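Local structure of DNA repair and recombination protein radB (Thermococcus kodakarensis, 2CVH) at residues L22-G27 with K165-Q170; L36-G41 with V63-T68; Q134-L139 with G173-D178. The protein probably takes part in DNA repair and homologous recombination, binding DNA and hydrolysing ATP very weakly without promoting strand exchange. All coordinates share one frame; numbering follows the deposited sequence.

Interaction 1. Residues L22-G27 with K165-Q170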
loop_
_atom_site.group_PDB
_atom_site.type_symbol
_atom_site.label_atom_id
_atom_site.label_comp_id
_atom_site.label_asym_id
_atom_site.label_seq_id
_atom_site.Cartn_x
_atom_site.Cartn_y
_atom_site.Cartn_z
ATOM N N LEU A 22 7.856 4.072 4.914
ATOM C CA LEU A 22 6.790 3.107 4.773
ATOM C C LEU A 22 5.477 3.838 5.019
ATOM O O LEU A 22 5.316 4.507 6.042
ATOM C CB LEU A 22 6.899 1.971 5.773
ATOM C CG LEU A 22 8.106 1.030 5.804
ATOM C CD1 LEU A 22 7.641 -0.311 6.343
ATOM C CD2 LEU A 22 8.715 0.835 4.449
ATOM N N THR A 23 4.610 3.835 4.014
ATOM C CA THR A 23 3.301 4.438 4.141
ATOM C C THR A 23 2.337 3.265 4.247
ATOM O O THR A 23 2.384 2.346 3.430
ATOM C CB THR A 23 2.911 5.288 2.919
ATOM O OG1 THR A 23 3.836 6.377 2.759
ATOM C CG2 THR A 23 1.485 5.868 3.104
ATOM N N GLN A 24 1.589 3.195 5.341
ATOM C CA GLN A 24 0.589 2.144 5.481
ATOM C C GLN A 24 -0.684 2.705 4.845
ATOM O O GLN A 24 -0.970 3.908 4.948
ATOM C CB GLN A 24 0.307 1.818 6.953
ATOM C CG GLN A 24 -0.940 0.958 7.142
ATOM C CD GLN A 24 -1.273 0.629 8.588
ATOM O OE1 GLN A 24 -1.739 -0.465 8.887
ATOM N NE2 GLN A 24 -1.040 1.558 9.479
ATOM N N VAL A 25 -1.379 1.876 4.087
ATOM C CA VAL A 25 -2.642 2.288 3.487
ATOM C C VAL A 25 -3.532 1.162 3.916
ATOM O O VAL A 25 -3.289 0.029 3.560
ATOM C CB VAL A 25 -2.618 2.386 1.942
ATOM C CG1 VAL A 25 -4.011 2.785 1.431
ATOM C CG2 VAL A 25 -1.626 3.437 1.497
ATOM N N TYR A 26 -4.500 1.446 4.775
ATOM C CA TYR A 26 -5.367 0.385 5.235
ATOM C C TYR A 26 -6.865 0.727 5.106
ATOM O O TYR A 26 -7.258 1.895 5.054
ATOM C CB TYR A 26 -4.973 -0.022 6.664
ATOM C CG TYR A 26 -5.407 0.954 7.738
ATOM C CD1 TYR A 26 -4.644 2.074 8.044
ATOM C CD2 TYR A 26 -6.613 0.771 8.408
ATOM C CE1 TYR A 26 -5.070 2.989 8.979
ATOM C CE2 TYR A 26 -7.053 1.673 9.344
ATOM C CZ TYR A 26 -6.281 2.779 9.623
ATOM O OH TYR A 26 -6.749 3.678 10.533
ATOM N N GLY A 27 -7.687 -0.313 5.076
ATOM C CA GLY A 27 -9.120 -0.147 4.939
ATOM C C GLY A 27 -9.722 -1.480 4.541
ATOM O O GLY A 27 -8.985 -2.452 4.377
ATOM N N LYS A 165 -8.611 2.845 17.428
ATOM C CA LYS A 165 -8.820 3.927 16.484
ATOM C C LYS A 165 -7.616 4.281 15.610
ATOM O O LYS A 165 -6.816 5.155 15.956
ATOM C CB LYS A 165 -9.309 5.179 17.230
ATOM C CG LYS A 165 -9.553 6.412 16.351
ATOM C CD LYS A 165 -10.742 6.224 15.414
ATOM C CE LYS A 165 -10.865 7.376 14.428
ATOM N NZ LYS A 165 -9.696 7.437 13.509
ATOM N N PRO A 166 -7.427 3.552 14.505
ATOM C CA PRO A 166 -8.209 2.415 14.000
ATOM C C PRO A 166 -7.269 1.230 13.773
ATOM O O PRO A 166 -7.666 0.066 13.920
ATOM C CB PRO A 166 -8.771 2.941 12.671
ATOM C CG PRO A 166 -8.475 4.433 12.695
ATOM C CD PRO A 166 -7.142 4.446 13.382
ATOM N N VAL A 167 -6.036 1.548 13.377
ATOM C CA VAL A 167 -4.968 0.578 13.130
ATOM C C VAL A 167 -3.630 1.332 13.193
ATOM O O VAL A 167 -3.358 2.214 12.371
ATOM C CB VAL A 167 -5.106 -0.144 11.747
ATOM C CG1 VAL A 167 -3.795 -0.813 11.361
ATOM C CG2 VAL A 167 -6.191 -1.212 11.800
ATOM N N ALA A 168 -2.847 1.017 14.222
ATOM C CA ALA A 168 -1.526 1.601 14.467
ATOM C C ALA A 168 -0.907 0.852 15.657
ATOM O O ALA A 168 -0.954 1.327 16.795
ATOM C CB ALA A 168 -1.653 3.094 14.781
ATOM N N GLU A 169 -0.331 -0.318 15.384
ATOM C CA GLU A 169 0.271 -1.174 16.416
ATOM C C GLU A 169 1.649 -0.779 16.987
ATOM O O GLU A 169 2.675 -1.385 16.654
ATOM C CB GLU A 169 0.278 -2.634 15.941
ATOM C CG GLU A 169 0.764 -2.827 14.502
ATOM C CD GLU A 169 0.594 -4.253 13.982
ATOM O OE1 GLU A 169 0.489 -4.422 12.746
ATOM O OE2 GLU A 169 0.568 -5.202 14.797
ATOM N N GLN A 170 1.648 0.232 17.856
ATOM C CA GLN A 170 2.852 0.737 18.531
ATOM C C GLN A 170 4.069 0.980 17.624
ATOM O O GLN A 170 3.970 1.716 16.646
ATOM C CB GLN A 170 3.231 -0.187 19.693
ATOM C CG GLN A 170 4.225 0.425 20.673
ATOM C CD GLN A 170 5.135 -0.608 21.296
ATOM O OE1 GLN A 170 4.929 -1.812 21.141
ATOM N NE2 GLN A 170 6.161 -0.143 21.987
#
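Tyr26 and Val167 supply the main apolar contact, a CH-pi arrangement in which Val167 CB lies over one face of the phenol ring, 3.7 Å from the centroid of the Tyr26 ring and 17° off its normal. The approach is offset toward the rim, favouring the CE2 side: Val167 CB is 3.6 Å from Tyr26 CE2. With chi1 of 75°, the tyrosine places its ring in the crowded position between backbone N and carbonyl carbon, which sends it out from strand 22-26 toward the loop. Pro166, preceded by a cis peptide, comes to the ring edge near its plane, with Pro166 CB 3.9 Å from Tyr26 CZ. The setting is the RecA-like ATPase fold: strand 22-26 runs into the predicted ATP-binding P-loop beginning at Gly27, whereas the poorly ordered 165-170 belongs to the loop after strand 149-153, probably the counterpart of the DNA-binding L2 loop of recombinases. Among polar groups, the Gln24 amide turns OE1 to a methyl, Val167 CG1 being 3.2 Å from Gln24 OE1; the extended glutamine crosses the valine at about a right angle. The Tyr26 hydroxyl instead hydrogen-bonds with Glu196 OE1, on strand 190-197.

Interaction 2. Residues L36-G41 with V63-T68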
loop_
_atom_site.group_PDB
_atom_site.type_symbol
_atom_site.label_atom_id
_atom_site.label_comp_id
_atom_site.label_asym_id
_atom_site.label_seq_id
_atom_site.Cartn_x
_atom_site.Cartn_y
_atom_site.Cartn_z
ATOM N N LEU A 36 -5.332 1.902 -5.473
ATOM C CA LEU A 36 -4.426 3.030 -5.258
ATOM C C LEU A 36 -2.996 2.544 -5.548
ATOM O O LEU A 36 -2.217 3.214 -6.241
ATOM C CB LEU A 36 -4.519 3.512 -3.806
ATOM C CG LEU A 36 -4.343 4.993 -3.449
ATOM C CD1 LEU A 36 -3.770 5.076 -2.029
ATOM C CD2 LEU A 36 -3.452 5.745 -4.433
ATOM N N ALA A 37 -2.664 1.381 -5.003
ATOM C CA ALA A 37 -1.348 0.785 -5.206
ATOM C C ALA A 37 -1.084 0.584 -6.700
ATOM O O ALA A 37 -0.042 1.025 -7.215
ATOM C CB ALA A 37 -1.264 -0.553 -4.466
ATOM N N LEU A 38 -2.056 -0.024 -7.388
ATOM C CA LEU A 38 -1.973 -0.291 -8.829
ATOM C C LEU A 38 -1.752 0.984 -9.635
ATOM O O LEU A 38 -0.901 1.029 -10.524
ATOM C CB LEU A 38 -3.257 -0.979 -9.341
ATOM C CG LEU A 38 -3.504 -2.497 -9.430
ATOM C CD1 LEU A 38 -4.874 -2.787 -10.089
ATOM C CD2 LEU A 38 -2.433 -3.156 -10.264
ATOM N N GLN A 39 -2.516 2.024 -9.309
ATOM C CA GLN A 39 -2.425 3.287 -9.999
ATOM C C GLN A 39 -1.125 4.018 -9.762
ATOM O O GLN A 39 -0.575 4.624 -10.688
ATOM C CB GLN A 39 -3.606 4.171 -9.617
ATOM C CG GLN A 39 -3.617 5.538 -10.288
ATOM C CD GLN A 39 -5.028 6.108 -10.404
ATOM O OE1 GLN A 39 -5.280 7.281 -10.102
ATOM N NE2 GLN A 39 -5.948 5.283 -10.880
ATOM N N THR A 40 -0.651 4.012 -8.522
ATOM C CA THR A 40 0.612 4.674 -8.219
ATOM C C THR A 40 1.723 3.947 -9.003
ATOM O O THR A 40 2.498 4.579 -9.707
ATOM C CB THR A 40 0.898 4.653 -6.705
ATOM O OG1 THR A 40 -0.203 5.265 -6.027
ATOM C CG2 THR A 40 2.180 5.428 -6.375
ATOM N N GLY A 41 1.732 2.616 -8.928
ATOM C CA GLY A 41 2.716 1.828 -9.655
ATOM C C GLY A 41 2.628 2.067 -11.156
ATOM O O GLY A 41 3.614 2.391 -11.817
ATOM N N VAL A 63 -4.668 -3.719 -16.613
ATOM C CA VAL A 63 -4.799 -3.576 -18.075
ATOM C C VAL A 63 -5.905 -2.547 -18.356
ATOM O O VAL A 63 -5.726 -1.624 -19.151
ATOM C CB VAL A 63 -5.202 -4.934 -18.739
ATOM C CG1 VAL A 63 -5.534 -4.741 -20.206
ATOM C CG2 VAL A 63 -4.084 -5.940 -18.579
ATOM N N GLN A 64 -7.047 -2.708 -17.688
ATOM C CA GLN A 64 -8.167 -1.785 -17.847
ATOM C C GLN A 64 -7.686 -0.398 -17.510
ATOM O O GLN A 64 -7.783 0.526 -18.323
ATOM C CB GLN A 64 -9.311 -2.168 -16.917
ATOM C CG GLN A 64 -10.532 -1.263 -17.055
ATOM C CD GLN A 64 -11.719 -1.738 -16.228
ATOM O OE1 GLN A 64 -12.857 -1.762 -16.712
ATOM N NE2 GLN A 64 -11.463 -2.115 -14.979
ATOM N N MET A 65 -7.091 -0.265 -16.328
ATOM C CA MET A 65 -6.578 1.025 -15.884
ATOM C C MET A 65 -5.566 1.603 -16.875
ATOM O O MET A 65 -5.657 2.770 -17.244
ATOM C CB MET A 65 -5.966 0.888 -14.492
ATOM C CG MET A 65 -6.985 0.484 -13.430
ATOM S SD MET A 65 -6.284 0.102 -11.816
ATOM C CE MET A 65 -5.150 1.534 -11.700
ATOM N N ALA A 66 -4.646 0.769 -17.362
ATOM C CA ALA A 66 -3.621 1.226 -18.324
ATOM C C ALA A 66 -4.265 1.737 -19.624
ATOM O O ALA A 66 -4.013 2.854 -20.053
ATOM C CB ALA A 66 -2.635 0.090 -18.629
ATOM N N GLU A 67 -5.145 0.924 -20.205
ATOM C CA GLU A 67 -5.819 1.270 -21.446
ATOM C C GLU A 67 -6.635 2.531 -21.343
ATOM O O GLU A 67 -6.452 3.441 -22.152
ATOM C CB GLU A 67 -6.752 0.146 -21.887
ATOM C CG GLU A 67 -6.072 -1.022 -22.516
ATOM C CD GLU A 67 -7.022 -2.154 -22.743
ATOM O OE1 GLU A 67 -6.775 -2.953 -23.662
ATOM O OE2 GLU A 67 -8.014 -2.267 -21.996
ATOM N N THR A 68 -7.527 2.580 -20.347
ATOM C CA THR A 68 -8.413 3.724 -20.144
ATOM C C THR A 68 -7.688 5.047 -19.962
ATOM O O THR A 68 -8.314 6.108 -19.951
ATOM C CB THR A 68 -9.366 3.531 -18.960
ATOM O OG1 THR A 68 -9.842 2.182 -18.927
ATOM C CG2 THR A 68 -10.566 4.414 -19.157
#
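Leu36 O, in the helix whose Leu38 and Gln39 receive Met65, is gripped twice by one residue: Thr40 N reaches Leu36 O at 2.9 Å as part of the ordinary helical ladder, and Thr40 OG1 adds a second bond to Leu36 O at the same length. The hydroxyl sits above the carbonyl plane, 39° out of it. Folding back in this way, the threonine side chain satisfies its own hydroxyl within the helix. The partner segment repeats the device, Gln64 O accepting from both Thr68 N and Thr68 OG1, the latter bond being 2.7 Å long and again tilted well above the plane.

What joins the two segments, by contrast, is a single methionine. Met65 has CG anti to its carbonyl carbon (chi1 -63°) and an extended next step, so the thioether is carried across to the other helix; a bend at chi3 (45°) then turns the terminal methyl against the backbone of Gln39. The sulfur meets a branch of Leu38, Met65 SD lying 3.6 Å from Leu38 CD1. Beyond it Met65 CE rests 3.6 Å from Gln39 N and 3.7 Å from Gln39 CB. The methionine crosses both partners at about a right angle, its sulfur and methyl wedged where their side chains leave the helix.

Helix 33-44 begins with the last residues of the predicted ATP-binding P-loop, Lys33 and Thr34, and the Leu38 side chain comes within about 5 Å of that of Thr34. Leu38 also packs on Phe57, Arg61 and Leu62. On the sheet side of the same helix, Ala37 and Thr40 lie on Val110 and Leu108 of strand 106-112, while Val63 and Ala66 turn helix 59-67 against helix 73-79.

Interaction 3. Residues Q134-L139 with G173-D178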
loop_
_atom_site.group_PDB
_atom_site.type_symbol
_atom_site.label_atom_id
_atom_site.label_comp_id
_atom_site.label_asym_id
_atom_site.label_seq_id
_atom_site.Cartn_x
_atom_site.Cartn_y
_atom_site.Cartn_z
ATOM N N GLN A 134 10.372 -7.969 9.006
ATOM C CA GLN A 134 9.896 -7.580 7.685
ATOM C C GLN A 134 9.832 -6.071 7.488
ATOM O O GLN A 134 10.366 -5.542 6.520
ATOM C CB GLN A 134 8.524 -8.210 7.445
ATOM C CG GLN A 134 8.598 -9.728 7.394
ATOM C CD GLN A 134 7.248 -10.412 7.375
ATOM O OE1 GLN A 134 6.472 -10.263 6.430
ATOM N NE2 GLN A 134 6.968 -11.189 8.419
ATOM N N LEU A 135 9.189 -5.380 8.419
ATOM C CA LEU A 135 9.060 -3.938 8.325
ATOM C C LEU A 135 10.434 -3.302 8.256
ATOM O O LEU A 135 10.685 -2.438 7.412
ATOM C CB LEU A 135 8.228 -3.392 9.492
ATOM C CG LEU A 135 6.728 -3.742 9.440
ATOM C CD1 LEU A 135 6.020 -3.215 10.680
ATOM C CD2 LEU A 135 6.065 -3.165 8.176
ATOM N N GLN A 136 11.355 -3.781 9.086
ATOM C CA GLN A 136 12.709 -3.246 9.070
ATOM C C GLN A 136 13.391 -3.502 7.733
ATOM O O GLN A 136 14.080 -2.617 7.218
ATOM C CB GLN A 136 13.547 -3.799 10.225
ATOM C CG GLN A 136 13.421 -2.967 11.493
ATOM C CD GLN A 136 13.526 -1.467 11.215
ATOM O OE1 GLN A 136 12.581 -0.712 11.468
ATOM N NE2 GLN A 136 14.670 -1.032 10.678
ATOM N N VAL A 137 13.216 -4.700 7.174
ATOM C CA VAL A 137 13.810 -4.997 5.874
ATOM C C VAL A 137 13.205 -4.054 4.827
ATOM O O VAL A 137 13.927 -3.458 4.025
ATOM C CB VAL A 137 13.616 -6.481 5.470
ATOM C CG1 VAL A 137 14.191 -6.747 4.064
ATOM C CG2 VAL A 137 14.308 -7.373 6.483
ATOM N N LEU A 138 11.899 -3.825 4.907
ATOM C CA LEU A 138 11.237 -2.927 3.958
ATOM C C LEU A 138 11.743 -1.490 4.102
ATOM O O LEU A 138 11.963 -0.803 3.093
ATOM C CB LEU A 138 9.705 -2.995 4.118
ATOM C CG LEU A 138 9.112 -4.338 3.662
ATOM C CD1 LEU A 138 7.656 -4.486 4.089
ATOM C CD2 LEU A 138 9.277 -4.500 2.137
ATOM N N LEU A 139 11.930 -1.023 5.339
ATOM C CA LEU A 139 12.443 0.340 5.550
ATOM C C LEU A 139 13.867 0.431 4.984
ATOM O O LEU A 139 14.234 1.410 4.332
ATOM C CB LEU A 139 12.426 0.732 7.041
ATOM C CG LEU A 139 12.895 2.167 7.368
ATOM C CD1 LEU A 139 12.044 3.231 6.684
ATOM C CD2 LEU A 139 12.866 2.357 8.851
ATOM N N GLY A 173 3.504 0.268 14.371
ATOM C CA GLY A 173 2.733 1.365 13.831
ATOM C C GLY A 173 3.714 2.433 13.393
ATOM O O GLY A 173 3.732 2.809 12.221
ATOM N N TYR A 174 4.553 2.902 14.318
ATOM C CA TYR A 174 5.533 3.943 14.008
ATOM C C TYR A 174 6.584 3.480 13.002
ATOM O O TYR A 174 7.454 4.260 12.593
ATOM C CB TYR A 174 6.168 4.517 15.283
ATOM C CG TYR A 174 5.218 5.388 16.090
ATOM C CD1 TYR A 174 4.560 4.881 17.213
ATOM C CD2 TYR A 174 4.943 6.703 15.703
ATOM C CE1 TYR A 174 3.644 5.664 17.929
ATOM C CE2 TYR A 174 4.035 7.488 16.402
ATOM C CZ TYR A 174 3.390 6.961 17.515
ATOM O OH TYR A 174 2.496 7.720 18.220
ATOM N N ARG A 175 6.500 2.207 12.611
ATOM C CA ARG A 175 7.391 1.641 11.603
ATOM C C ARG A 175 7.010 2.349 10.300
ATOM O O ARG A 175 7.843 2.539 9.404
ATOM C CB ARG A 175 7.147 0.140 11.450
ATOM C CG ARG A 175 8.377 -0.720 11.655
ATOM C CD ARG A 175 8.756 -0.808 13.122
ATOM N NE ARG A 175 9.951 -1.623 13.351
ATOM C CZ ARG A 175 10.071 -2.508 14.337
ATOM N NH1 ARG A 175 9.064 -2.701 15.185
ATOM N NH2 ARG A 175 11.204 -3.185 14.491
ATOM N N CYS A 176 5.735 2.722 10.210
ATOM C CA CYS A 176 5.194 3.416 9.057
ATOM C C CYS A 176 5.039 4.871 9.435
ATOM O O CYS A 176 4.264 5.215 10.319
ATOM C CB CYS A 176 3.853 2.805 8.648
ATOM S SG CYS A 176 3.968 1.058 8.115
ATOM N N LYS A 177 5.857 5.712 8.822
ATOM C CA LYS A 177 5.841 7.140 9.088
ATOM C C LYS A 177 4.570 7.811 8.603
ATOM O O LYS A 177 4.104 8.781 9.199
ATOM C CB LYS A 177 7.062 7.803 8.449
ATOM C CG LYS A 177 8.171 8.182 9.445
ATOM C CD LYS A 177 8.495 7.042 10.388
ATOM C CE LYS A 177 9.567 7.406 11.372
ATOM N NZ LYS A 177 9.693 6.267 12.327
ATOM N N ASP A 178 4.042 7.329 7.489
ATOM C CA ASP A 178 2.825 7.882 6.922
ATOM C C ASP A 178 1.749 6.806 6.976
ATOM O O ASP A 178 2.033 5.619 6.767
ATOM C CB ASP A 178 3.061 8.332 5.480
ATOM C CG ASP A 178 4.121 9.402 5.366
ATOM O OD1 ASP A 178 4.495 9.962 6.414
ATOM O OD2 ASP A 178 4.569 9.685 4.229
#
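Leu135 and Arg175 meet through their aliphatic parts, where helix 128-145 of the RecA-like alpha/beta fold packs against the turn that leads from helix 170-174 into strand 178-184. That long helix is the connection of a beta-alpha-beta crossover, linking the parallel neighbours 106-112 and 149-153.

Apolar contact comes first. The arginine chain lies obliquely across the leucine, with Arg175 CG only 3.4 Å from Leu135 CB. One leucine branch continues the contact, Leu135 CD1 standing 3.6 Å from Arg175 CB and equally far from Arg175 CG, and the leucine's CB and CD1 both lie close against the first carbons of the arginine. A bend at chi2 (74°) lets the arginine follow this surface before its head group passes to the next residue of the helix.

The polar contact is slighter. Arg175 NE donates to Gln136 OE1 in a weak bond of 3.4 Å, nearly straight at 166°, with the amide oxygen at the edge of the guanidinium and in its plane. The amide and guanidinium planes are turned 38° apart, and Gln136 CG also approaches Arg175 NH2 at 3.7 Å. An alanine here would remove the chain beyond CB, which would probably open a gap against Leu135 CB and deprive Gln136 OE1 of its guanidinium donor.

Asp178, on strand 178-184, is tied outward by a salt bridge to Arg199. Bonds within the turn hold its shape. Cys176 N reaches back to Gly173 O at 2.8 Å. The Lys177 chain curls back over the turn to bring its ammonium group to a backbone carbonyl, Lys177 NZ lying 3.0 Å from Tyr174 O and almost in line with that carbonyl bond.

Interactions 1 and 3 are neighbours, their centres about 11 Å apart, while interaction 2 lies on the other side of the chain's centre, its own centre about 23 Å from that of interaction 1 and about 25 Å from that of interaction 3. Along the chain, interaction 2 is nested inside the loop closed by interaction 1 and closes before interaction 3 opens; the segments of 1 and 3 alternate. Strand 22-26, inside the mixed sheet, is the common element: Gln24 N probably hydrogen-bonds to Asp178 O at 2.8 Å, Leu22 packs on Leu135, and Val25 touches Leu36. One strand thus connects the helix of the predicted nucleotide site with the loop and turn before strand 178-184.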